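Local coordinates for protein serine proteinase inhibitor A (Sagittaria sagittifolia, PDB 3E8L) that probably inhibits trypsin and chymotrypsin at the same time through two reactive sites, as a Kunitz-type (leguminous) inhibitor with a beta-trefoil fold, at residues P77-Q80 and R84-F87; E132-E137 and K143-S148; D49-Y54 and L95-A100; Y30-A35 and G41-L46. The protein carries 2 engineered substitutions. One frame throughout, in Å; residues are numbered along the deposited sequence.

Contact 1. Residues P77-Q80 and R84-F87. With SO4 (sulfate ion), chain I.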
loop_
_atom_site.group_PDB
_atom_site.type_symbol
_atom_site.label_atom_id
_atom_site.label_comp_id
_atom_site.label_asym_id
_atom_site.label_seq_id
_atom_site.Cartn_x
_atom_site.Cartn_y
_atom_site.Cartn_z
ATOM N N PRO A 77 -9.751 -8.723 -12.990
ATOM C CA PRO A 77 -8.825 -9.700 -12.369
ATOM C C PRO A 77 -7.407 -9.813 -12.965
ATOM O O PRO A 77 -6.649 -10.701 -12.569
ATOM C CB PRO A 77 -9.561 -11.044 -12.559
ATOM C CG PRO A 77 -10.950 -10.688 -13.016
ATOM C CD PRO A 77 -10.823 -9.401 -13.731
ATOM N N VAL A 78 -7.041 -8.935 -13.887
ATOM C CA VAL A 78 -5.786 -9.094 -14.593
ATOM C C VAL A 78 -4.950 -7.831 -14.466
ATOM O O VAL A 78 -5.494 -6.738 -14.449
ATOM C CB VAL A 78 -6.047 -9.494 -16.086
ATOM C CG1 VAL A 78 -5.768 -8.361 -17.049
ATOM C CG2 VAL A 78 -5.239 -10.705 -16.447
ATOM N N MET A 79 -3.633 -7.973 -14.353
ATOM C CA MET A 79 -2.757 -6.812 -14.233
ATOM C C MET A 79 -2.708 -6.075 -15.570
ATOM O O MET A 79 -2.427 -6.688 -16.601
ATOM C CB MET A 79 -1.356 -7.233 -13.743
ATOM C CG MET A 79 -0.310 -6.149 -13.786
ATOM S SD MET A 79 1.316 -6.435 -13.024
ATOM C CE MET A 79 1.272 -8.099 -12.428
ATOM N N GLN A 80 -3.006 -4.772 -15.551
ATOM C CA GLN A 80 -3.004 -3.961 -16.782
ATOM C C GLN A 80 -1.812 -3.019 -16.865
ATOM O O GLN A 80 -1.452 -2.388 -15.878
ATOM C CB GLN A 80 -4.313 -3.179 -16.961
ATOM C CG GLN A 80 -5.504 -4.006 -17.459
ATOM C CD GLN A 80 -6.863 -3.327 -17.198
ATOM O OE1 GLN A 80 -6.969 -2.399 -16.370
ATOM N NE2 GLN A 80 -7.909 -3.793 -17.900
ATOM N N ARG A 84 -1.586 0.509 -11.424
ATOM C CA ARG A 84 -0.840 0.466 -10.175
ATOM C C ARG A 84 -1.334 -0.612 -9.223
ATOM O O ARG A 84 -2.536 -0.784 -9.018
ATOM C CB ARG A 84 -0.819 1.853 -9.518
ATOM C CG ARG A 84 0.332 2.675 -10.037
ATOM C CD ARG A 84 0.035 3.372 -11.372
ATOM N NE ARG A 84 -0.739 4.546 -11.049
ATOM C CZ ARG A 84 -0.386 5.788 -11.301
ATOM N NH1 ARG A 84 0.721 6.061 -11.971
ATOM N NH2 ARG A 84 -1.185 6.752 -10.889
ATOM N N TYR A 85 -0.380 -1.336 -8.661
ATOM C CA TYR A 85 -0.676 -2.461 -7.798
ATOM C C TYR A 85 0.223 -2.536 -6.589
ATOM O O TYR A 85 1.381 -2.101 -6.621
ATOM C CB TYR A 85 -0.575 -3.750 -8.589
ATOM C CG TYR A 85 -1.451 -3.708 -9.793
ATOM C CD1 TYR A 85 -2.832 -3.852 -9.674
ATOM C CD2 TYR A 85 -0.909 -3.492 -11.051
ATOM C CE1 TYR A 85 -3.653 -3.798 -10.795
ATOM C CE2 TYR A 85 -1.713 -3.427 -12.170
ATOM C CZ TYR A 85 -3.080 -3.578 -12.042
ATOM O OH TYR A 85 -3.860 -3.518 -13.168
ATOM N N LYS A 86 -0.340 -3.090 -5.518
ATOM C CA LYS A 86 0.404 -3.460 -4.324
ATOM C C LYS A 86 1.121 -4.779 -4.625
ATOM O O LYS A 86 0.491 -5.728 -5.107
ATOM C CB LYS A 86 -0.594 -3.621 -3.184
ATOM C CG LYS A 86 -0.046 -4.043 -1.824
ATOM C CD LYS A 86 -1.129 -3.692 -0.781
ATOM C CE LYS A 86 -1.118 -4.601 0.431
ATOM N NZ LYS A 86 -2.457 -4.622 1.089
ATOM N N PHE A 87 2.430 -4.818 -4.377
ATOM C CA PHE A 87 3.249 -6.037 -4.531
ATOM C C PHE A 87 3.487 -6.635 -3.149
ATOM O O PHE A 87 3.889 -5.921 -2.240
ATOM C CB PHE A 87 4.601 -5.691 -5.161
ATOM C CG PHE A 87 4.560 -5.459 -6.657
ATOM C CD1 PHE A 87 3.416 -4.953 -7.286
ATOM C CD2 PHE A 87 5.696 -5.720 -7.435
ATOM C CE1 PHE A 87 3.406 -4.730 -8.671
ATOM C CE2 PHE A 87 5.688 -5.494 -8.801
ATOM C CZ PHE A 87 4.552 -5.008 -9.422
HETATM S S SO4 I . -5.087 -2.737 -1.254
HETATM O O1 SO4 I . -4.631 -2.492 0.117
HETATM O O2 SO4 I . -5.573 -4.109 -1.385
HETATM O O3 SO4 I . -6.133 -1.778 -1.615
HETATM O O4 SO4 I . -3.971 -2.576 -2.179
#

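Contact 2. Residues E132-E137 and K143-S148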
loop_
_atom_site.group_PDB
_atom_site.type_symbol
_atom_site.label_atom_id
_atom_site.label_comp_id
_atom_site.label_asym_id
_atom_site.label_seq_id
_atom_site.Cartn_x
_atom_site.Cartn_y
_atom_site.Cartn_z
ATOM N N GLU A 132 3.962 -0.250 -10.907
ATOM C CA GLU A 132 3.414 -0.136 -12.232
ATOM C C GLU A 132 4.322 -0.965 -13.118
ATOM O O GLU A 132 5.545 -0.847 -13.017
ATOM C CB GLU A 132 3.493 1.344 -12.624
ATOM C CG GLU A 132 2.877 1.739 -13.954
ATOM C CD GLU A 132 2.907 3.243 -14.183
ATOM O OE1 GLU A 132 2.683 4.003 -13.223
ATOM O OE2 GLU A 132 3.145 3.677 -15.325
ATOM N N ALA A 133 3.747 -1.832 -13.949
ATOM C CA ALA A 133 4.532 -2.495 -14.990
ATOM C C ALA A 133 4.421 -1.631 -16.231
ATOM O O ALA A 133 3.312 -1.279 -16.665
ATOM C CB ALA A 133 4.011 -3.889 -15.273
ATOM N N ARG A 134 5.563 -1.264 -16.789
ATOM C CA ARG A 134 5.590 -0.466 -18.001
ATOM C C ARG A 134 6.176 -1.313 -19.115
ATOM O O ARG A 134 7.052 -2.152 -18.866
ATOM C CB ARG A 134 6.438 0.791 -17.800
ATOM C CG ARG A 134 5.727 1.897 -17.082
ATOM C CD ARG A 134 6.620 3.110 -16.987
ATOM N NE ARG A 134 6.042 4.125 -16.106
ATOM C CZ ARG A 134 6.722 5.120 -15.555
ATOM N NH1 ARG A 134 8.019 5.257 -15.776
ATOM N NH2 ARG A 134 6.093 5.986 -14.779
ATOM N N SER A 135 5.707 -1.080 -20.338
ATOM C CA SER A 135 6.140 -1.875 -21.484
ATOM C C SER A 135 7.582 -1.596 -21.914
ATOM O O SER A 135 8.161 -0.541 -21.620
ATOM C CB SER A 135 5.191 -1.673 -22.658
ATOM O OG SER A 135 5.338 -0.361 -23.167
ATOM N N THR A 136 8.132 -2.575 -22.626
ATOM C CA THR A 136 9.492 -2.537 -23.174
ATOM C C THR A 136 9.361 -2.899 -24.638
ATOM O O THR A 136 8.280 -3.299 -25.067
ATOM C CB THR A 136 10.404 -3.530 -22.385
ATOM O OG1 THR A 136 10.704 -2.948 -21.107
ATOM C CG2 THR A 136 11.703 -3.860 -23.083
ATOM N N GLU A 137 10.447 -2.742 -25.400
ATOM C CA GLU A 137 10.495 -3.104 -26.811
ATOM C C GLU A 137 10.122 -4.558 -27.048
ATOM O O GLU A 137 9.701 -4.922 -28.158
ATOM C CB GLU A 137 11.902 -2.876 -27.380
ATOM C CG GLU A 137 12.375 -1.429 -27.431
ATOM C CD GLU A 137 11.594 -0.554 -28.419
ATOM O OE1 GLU A 137 10.679 -1.068 -29.103
ATOM O OE2 GLU A 137 11.898 0.663 -28.500
ATOM N N LYS A 143 9.585 -2.777 -17.358
ATOM C CA LYS A 143 10.239 -1.905 -16.407
ATOM C C LYS A 143 9.247 -1.662 -15.280
ATOM O O LYS A 143 8.058 -1.459 -15.548
ATOM C CB LYS A 143 10.631 -0.580 -17.087
ATOM C CG LYS A 143 12.044 -0.603 -17.692
ATOM C CD LYS A 143 12.347 0.595 -18.587
ATOM C CE LYS A 143 12.231 0.248 -20.055
ATOM N NZ LYS A 143 13.305 0.894 -20.896
ATOM N N LEU A 144 9.714 -1.700 -14.032
ATOM C CA LEU A 144 8.853 -1.334 -12.918
ATOM C C LEU A 144 8.942 0.165 -12.625
ATOM O O LEU A 144 9.985 0.787 -12.826
ATOM C CB LEU A 144 9.189 -2.140 -11.660
ATOM C CG LEU A 144 9.191 -3.663 -11.807
ATOM C CD1 LEU A 144 9.726 -4.343 -10.530
ATOM C CD2 LEU A 144 7.809 -4.211 -12.232
ATOM N N ALA A 145 7.841 0.731 -12.139
ATOM C CA ALA A 145 7.804 2.114 -11.663
ATOM C C ALA A 145 7.106 2.163 -10.310
ATOM O O ALA A 145 6.255 1.333 -10.000
ATOM C CB ALA A 145 7.112 3.007 -12.663
ATOM N N ALA A 146 7.498 3.123 -9.492
ATOM C CA ALA A 146 7.064 3.171 -8.100
ATOM C C ALA A 146 6.239 4.427 -7.891
ATOM O O ALA A 146 6.716 5.516 -8.174
ATOM C CB ALA A 146 8.270 3.151 -7.165
ATOM N N CYS A 147 5.008 4.270 -7.411
ATOM C CA CYS A 147 4.071 5.398 -7.237
ATOM C C CYS A 147 3.582 5.522 -5.816
ATOM O O CYS A 147 3.524 4.542 -5.077
ATOM C CB CYS A 147 2.841 5.205 -8.097
ATOM S SG CYS A 147 3.180 4.821 -9.790
ATOM N N SER A 148 3.168 6.725 -5.446
ATOM C CA SER A 148 2.680 6.940 -4.087
ATOM C C SER A 148 1.144 7.042 -4.069
ATOM O O SER A 148 0.545 7.537 -3.109
ATOM C CB SER A 148 3.345 8.187 -3.502
ATOM O OG SER A 148 3.280 9.288 -4.438
#

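Contact 3. Residues D49-Y54 and L95-A100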
loop_
_atom_site.group_PDB
_atom_site.type_symbol
_atom_site.label_atom_id
_atom_site.label_comp_id
_atom_site.label_asym_id
_atom_site.label_seq_id
_atom_site.Cartn_x
_atom_site.Cartn_y
_atom_site.Cartn_z
ATOM N N ASP A 49 15.632 -4.490 8.890
ATOM C CA ASP A 49 15.262 -4.174 10.262
ATOM C C ASP A 49 13.801 -4.480 10.498
ATOM O O ASP A 49 12.988 -4.340 9.617
ATOM C CB ASP A 49 15.501 -2.690 10.546
ATOM C CG ASP A 49 15.387 -2.349 12.027
ATOM O OD1 ASP A 49 15.498 -3.260 12.906
ATOM O OD2 ASP A 49 15.188 -1.150 12.301
ATOM N N ALA A 50 13.511 -4.864 11.738
ATOM C CA ALA A 50 12.171 -5.192 12.197
ATOM C C ALA A 50 11.497 -6.141 11.234
ATOM O O ALA A 50 12.029 -7.198 10.920
ATOM C CB ALA A 50 11.344 -3.936 12.381
ATOM N N CYS A 51 10.320 -5.760 10.773
ATOM C CA CYS A 51 9.622 -6.542 9.781
ATOM C C CYS A 51 10.088 -6.098 8.375
ATOM O O CYS A 51 9.465 -6.473 7.402
ATOM C CB CYS A 51 8.084 -6.421 9.974
ATOM S SG CYS A 51 7.390 -6.345 11.718
ATOM N N LYS A 52 11.194 -5.339 8.264
ATOM C CA LYS A 52 11.575 -4.773 6.961
ATOM C C LYS A 52 12.812 -5.388 6.280
ATOM O O LYS A 52 13.807 -5.715 6.927
ATOM C CB LYS A 52 11.744 -3.266 7.113
ATOM C CG LYS A 52 11.934 -2.493 5.823
ATOM C CD LYS A 52 12.035 -0.998 6.104
ATOM C CE LYS A 52 10.710 -0.432 6.556
ATOM N NZ LYS A 52 10.784 1.046 6.590
ATOM N N SER A 53 12.732 -5.520 4.960
ATOM C CA SER A 53 13.765 -6.152 4.142
ATOM C C SER A 53 14.101 -5.284 2.941
ATOM O O SER A 53 13.294 -4.425 2.548
ATOM C CB SER A 53 13.263 -7.498 3.620
ATOM O OG SER A 53 13.307 -8.504 4.607
ATOM N N TYR A 54 15.278 -5.500 2.344
ATOM C CA TYR A 54 15.569 -4.892 1.041
ATOM C C TYR A 54 15.093 -5.849 -0.033
ATOM O O TYR A 54 15.345 -7.059 0.077
ATOM C CB TYR A 54 17.060 -4.650 0.841
ATOM C CG TYR A 54 17.685 -3.655 1.784
ATOM C CD1 TYR A 54 17.634 -2.304 1.516
ATOM C CD2 TYR A 54 18.354 -4.076 2.930
ATOM C CE1 TYR A 54 18.222 -1.385 2.356
ATOM C CE2 TYR A 54 18.947 -3.162 3.794
ATOM C CZ TYR A 54 18.876 -1.803 3.495
ATOM O OH TYR A 54 19.452 -0.861 4.328
ATOM N N LEU A 95 2.945 -12.536 12.484
ATOM C CA LEU A 95 1.708 -11.868 12.010
ATOM C C LEU A 95 1.646 -10.355 12.249
ATOM O O LEU A 95 0.826 -9.673 11.649
ATOM C CB LEU A 95 0.425 -12.593 12.432
ATOM C CG LEU A 95 0.275 -14.042 11.940
ATOM C CD1 LEU A 95 -1.093 -14.592 12.295
ATOM C CD2 LEU A 95 0.549 -14.184 10.430
ATOM N N ILE A 96 2.532 -9.823 13.087
ATOM C CA ILE A 96 2.656 -8.380 13.200
ATOM C C ILE A 96 3.257 -7.732 11.906
ATOM O O ILE A 96 3.134 -6.518 11.685
ATOM C CB ILE A 96 3.397 -7.986 14.507
ATOM C CG1 ILE A 96 3.048 -6.544 14.933
ATOM C CG2 ILE A 96 4.906 -8.261 14.383
ATOM C CD1 ILE A 96 3.893 -5.957 16.079
ATOM N N CYS A 97 3.822 -8.529 11.026
ATOM C CA CYS A 97 4.430 -7.986 9.832
ATOM C C CYS A 97 3.669 -8.294 8.543
ATOM O O CYS A 97 3.205 -9.393 8.365
ATOM C CB CYS A 97 5.871 -8.513 9.726
ATOM S SG CYS A 97 7.006 -7.988 11.014
ATOM N N ASP A 98 3.552 -7.316 7.646
ATOM C CA ASP A 98 3.126 -7.574 6.288
ATOM C C ASP A 98 4.364 -7.719 5.411
ATOM O O ASP A 98 5.485 -7.727 5.901
ATOM C CB ASP A 98 2.164 -6.504 5.762
ATOM C CG ASP A 98 2.777 -5.122 5.720
ATOM O OD1 ASP A 98 3.903 -4.977 5.214
ATOM O OD2 ASP A 98 2.118 -4.171 6.177
ATOM N N THR A 99 4.148 -7.849 4.115
ATOM C CA THR A 99 5.193 -8.148 3.158
ATOM C C THR A 99 5.038 -7.263 1.898
ATOM O O THR A 99 5.606 -7.565 0.840
ATOM C CB THR A 99 5.169 -9.664 2.752
ATOM O OG1 THR A 99 3.924 -9.960 2.113
ATOM C CG2 THR A 99 5.340 -10.576 3.948
ATOM N N ALA A 100 4.260 -6.188 2.003
ATOM C CA ALA A 100 4.029 -5.308 0.855
ATOM C C ALA A 100 5.302 -4.510 0.537
ATOM O O ALA A 100 6.072 -4.170 1.440
ATOM C CB ALA A 100 2.856 -4.392 1.117
#

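Contact 4. Residues Y30-A35 and G41-L46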
loop_
_atom_site.group_PDB
_atom_site.type_symbol
_atom_site.label_atom_id
_atom_site.label_comp_id
_atom_site.label_asym_id
_atom_site.label_seq_id
_atom_site.Cartn_x
_atom_site.Cartn_y
_atom_site.Cartn_z
ATOM N N TYR A 30 3.523 -15.175 -8.560
ATOM C CA TYR A 30 4.570 -15.019 -9.568
ATOM C C TYR A 30 5.876 -14.685 -8.874
ATOM O O TYR A 30 5.884 -13.967 -7.889
ATOM C CB TYR A 30 4.200 -13.903 -10.560
ATOM C CG TYR A 30 2.888 -14.184 -11.268
ATOM C CD1 TYR A 30 1.673 -13.894 -10.660
ATOM C CD2 TYR A 30 2.868 -14.787 -12.514
ATOM C CE1 TYR A 30 0.486 -14.182 -11.278
ATOM C CE2 TYR A 30 1.671 -15.066 -13.156
ATOM C CZ TYR A 30 0.484 -14.764 -12.535
ATOM O OH TYR A 30 -0.702 -15.058 -13.164
ATOM N N THR A 31 6.976 -15.227 -9.371
ATOM C CA THR A 31 8.276 -14.669 -9.038
ATOM C C THR A 31 8.581 -13.568 -10.045
ATOM O O THR A 31 8.009 -13.541 -11.142
ATOM C CB THR A 31 9.388 -15.749 -9.005
ATOM O OG1 THR A 31 9.436 -16.450 -10.256
ATOM C CG2 THR A 31 9.132 -16.756 -7.872
ATOM N N ILE A 32 9.450 -12.643 -9.673
ATOM C CA ILE A 32 9.830 -11.566 -10.578
ATOM C C ILE A 32 11.298 -11.790 -10.969
ATOM O O ILE A 32 12.192 -11.662 -10.152
ATOM C CB ILE A 32 9.544 -10.158 -9.959
ATOM C CG1 ILE A 32 8.055 -10.002 -9.592
ATOM C CG2 ILE A 32 9.992 -9.055 -10.886
ATOM C CD1 ILE A 32 7.691 -8.688 -8.877
ATOM N N GLN A 33 11.531 -12.178 -12.214
ATOM C CA GLN A 33 12.870 -12.530 -12.670
ATOM C C GLN A 33 13.460 -11.401 -13.483
ATOM O O GLN A 33 12.757 -10.795 -14.277
ATOM C CB GLN A 33 12.835 -13.801 -13.521
ATOM C CG GLN A 33 13.332 -15.085 -12.808
ATOM C CD GLN A 33 12.313 -15.665 -11.808
ATOM O OE1 GLN A 33 11.103 -15.530 -11.994
ATOM N NE2 GLN A 33 12.803 -16.312 -10.751
ATOM N N SER A 34 14.743 -11.110 -13.284
ATOM C CA SER A 34 15.460 -10.196 -14.175
ATOM C C SER A 34 15.559 -10.793 -15.569
ATOM O O SER A 34 15.916 -11.962 -15.729
ATOM C CB SER A 34 16.855 -9.887 -13.652
ATOM O OG SER A 34 17.639 -9.281 -14.670
ATOM N N ALA A 35 15.226 -9.994 -16.574
ATOM C CA ALA A 35 15.186 -10.471 -17.946
ATOM C C ALA A 35 16.472 -10.166 -18.696
ATOM O O ALA A 35 16.492 -10.142 -19.921
ATOM C CB ALA A 35 13.993 -9.880 -18.672
ATOM N N GLY A 41 17.885 -14.526 -11.702
ATOM C CA GLY A 41 17.854 -14.854 -10.295
ATOM C C GLY A 41 16.557 -14.115 -10.046
ATOM O O GLY A 41 16.292 -13.097 -10.672
ATOM N N GLY A 42 15.740 -14.626 -9.140
ATOM C CA GLY A 42 14.479 -13.985 -8.845
ATOM C C GLY A 42 14.632 -12.928 -7.778
ATOM O O GLY A 42 15.578 -12.941 -7.003
ATOM N N LEU A 43 13.690 -12.001 -7.746
ATOM C CA LEU A 43 13.629 -11.029 -6.688
ATOM C C LEU A 43 13.329 -11.694 -5.345
ATOM O O LEU A 43 12.586 -12.678 -5.263
ATOM C CB LEU A 43 12.593 -9.976 -7.035
ATOM C CG LEU A 43 13.149 -8.679 -7.596
ATOM C CD1 LEU A 43 14.347 -8.899 -8.492
ATOM C CD2 LEU A 43 12.049 -7.972 -8.319
ATOM N N SER A 44 13.925 -11.146 -4.291
ATOM C CA SER A 44 13.891 -11.754 -2.969
ATOM C C SER A 44 14.176 -10.697 -1.889
ATOM O O SER A 44 14.250 -9.511 -2.192
ATOM C CB SER A 44 14.904 -12.904 -2.918
ATOM O OG SER A 44 14.753 -13.657 -1.733
ATOM N N THR A 45 14.340 -11.132 -0.643
ATOM C CA THR A 45 14.542 -10.210 0.481
ATOM C C THR A 45 15.911 -10.347 1.151
ATOM O O THR A 45 16.433 -11.462 1.301
ATOM C CB THR A 45 13.515 -10.447 1.594
ATOM O OG1 THR A 45 13.560 -11.831 1.983
ATOM C CG2 THR A 45 12.125 -10.068 1.157
ATOM N N LEU A 46 16.468 -9.199 1.553
ATOM C CA LEU A 46 17.603 -9.113 2.483
ATOM C C LEU A 46 17.150 -8.384 3.729
ATOM O O LEU A 46 16.746 -7.217 3.649
ATOM C CB LEU A 46 18.748 -8.297 1.899
ATOM C CG LEU A 46 19.739 -8.858 0.900
ATOM C CD1 LEU A 46 20.719 -7.748 0.520
ATOM C CD2 LEU A 46 20.478 -10.056 1.505
HETATM O O HOH W 1 10.459 -12.997 -6.974
#

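Contact 1. Residues P77-Q80 and R84-F87
Strand 84-89 of the beta-trefoil carries Y85, whose ring reaches over to M79 and Q80 in the loop that precedes the strand. The phenol oxygen does the polar work: Q80 N donates to Y85 OH over 2.8 Å, and at 173° the bond is close to straight. Q80 touches the tyrosine a second time through its backbone, since Q80 O lies at the ring edge, in the ring plane, 3.9 Å from Y85 CE2. M79 supplies the apolar half. With its CG anti to the backbone N (chi1 171°), the methionine chain crosses the tyrosine side chain at a slant, M79 CG coming to 3.5 Å from Y85 CE2. M79 SD stands 5.0 Å from the Y85 ring centroid and 48° off the normal, an oblique Met-aromatic contact. A phenylalanine in place of Y85 would lack the hydroxyl and would probably leave the N-H of Q80 without its acceptor, the loop backbone there less firmly held. On the far side of the strand, K86 NZ gives a hydrogen bond of 3.2 Å to SO4 O1, a sulfate that probably came from the crystallisation liquor. M79 also packs on F69 of strand 67-70, and F87 meets F69 edge to face. This is a loop pinned to the strand that follows it by a buried tyrosine, within a four-stranded antiparallel sheet of the trefoil.

Contact 2. Residues E132-E137 and K143-S148
The guanidinium of R134 lies flat over A145: the A145 methyl sits under the centre of one face, with CB 3.6 Å from R134 CZ. Two bonds hold the group in this orientation. R134 NE donates to E132 OE2 in a salt bridge (3.0 Å, 171°), the oxygen lying in the guanidinium plane while the carboxylate is met from above, 62° out of its own plane; R134 NH2 is taken up by C156 O. E132 can offer that oxygen because its CG is anti to the backbone N (chi1 -176°). Its other oxygen, E132 OE1, lies 3.6 Å from C147 SG and forms a salt bridge with R84 NH1, so one carboxylate serves two arginines and is likely to be held in its charged form. C147 is disulfide-bonded to C156. Toward the turn, T136 and K143 cross at about a right angle, T136 OG1 resting 3.7 Å from K143 CE. On the other face of the sheet A133 and L144 are paired, and L144 packs on W101. Backbone bonds flank this pair, two between E132 and A145 and two between R134 and K143. Aromatic packing from another protein chain reaches both E132 and R134. Antiparallel pairing of two strands consecutive in the chain makes this a beta hairpin, 130-135 with 142-147, of the beta-trefoil.

Contact 3. Residues D49-Y54 and L95-A100
The C51 side chain meets that of C97 sulfur to sulfur, C51 SG and C97 SG being joined in a disulfide that crosslinks a hairpin turn to a distant loop. The modelled S-S length is shorter than a disulfide should be, so the fine geometry of the bridge is doubtful although its existence is not; as modelled, the torsion about the S-S bond is -71°, in the left-handed range. C51 and C97 each hold their sulfur beside the backbone N, anti to the carbonyl carbon (chi1 -65° in C97), which turns both toward the gap between the two segments. I96 adds an apolar touch, its CG2 lying 4.1 Å from C51 SG. No hydrogen bond passes between 49-54 and 95-100, so the bridge carries almost the whole contact. C51 sits in a tight turn. D49 to K52 form a type II' beta turn, with A50 in the first inner position at positive phi (49°); D49 N donates to K52 O over 2.9 Å, and K52 N to D49 O closes the turn. On the other side, I96 and D98 are tied through their backbones to F123 and D121, and T99 OG1 bonds to F89 O. Y122 packs on both A50 and C51, while a chain of another protein packs on L95 and I96. The bridge probably corresponds to the first disulfide of Kunitz-type (STI) inhibitors. It closes a loop of about 45 residues and ties two otherwise weakly touching segments, consistent with a protein made with a signal peptide and probably folded under oxidising conditions.

Contact 4. Residues Y30-A35 and G41-L46
I32 and L43 make the close-packed part: their side chains meet obliquely, I32 CG2 against L43 CD2 at 3.5 Å, beside the bond from L43 N to I32 O (2.9 Å, 161°). G42 comes equally near, and the amide of Q33 covers it, with Q33 NE2 3.4 Å from G42 CA. A beta carbon on G42 would run into that amide, which suits a glycine there. The amide is steered by a bend at chi2 (76°) and held by T31, whose OG1 donates to Q33 OE1 over 2.6 Å, in the carbonyl plane and on a lone pair. An alanine here instead of Q33 would remove that acceptor and the cover over G42, and T31 OG1 would probably be left without its mate and free to turn. The pairing is slacker on both sides of this point. Past G42, S34 N and G41 O face each other at 3.6 Å, with both residues partly exposed. The other way, the backbones separate enough that a water takes the place of a direct bond, accepting from I32 N at 2.9 Å and donating to L43 O at 2.7 Å. From S44 onward the second segment leaves its partner. Strand 30-34 pairs antiparallel with 179-183, where I32 packs on V179 and F181, while strand 43-49 pairs with 52-57; L43 packs on F177 of a loop and on L170 of strand 167-172.

How the contacts relate
Contact 4 lies deepest, its centre about 8 Å from that of the chain; contacts 1 and 2 come next, and contact 3 is the peripheral one, its centre about 14 Å out. Contacts 1 and 2 share one antiparallel sheet, strands 84-89 and 130-135 being neighbours in it. F87 links three of them in the interior, its CE2 lying 4.2 Å from L144 CD2 of contact 2 and 3.8 Å from I32 CD1 of contact 4. Contacts 3 and 4 meet through the hairpin of strands 43-49 and 52-57. Chemistry follows place: backbone pairing with a buried carboxylate shared by two arginines in contact 2, a loop hydrogen-bonded to a tyrosine in contact 1, apolar and water-bridged packing in contact 4, a covalent bridge in contact 3.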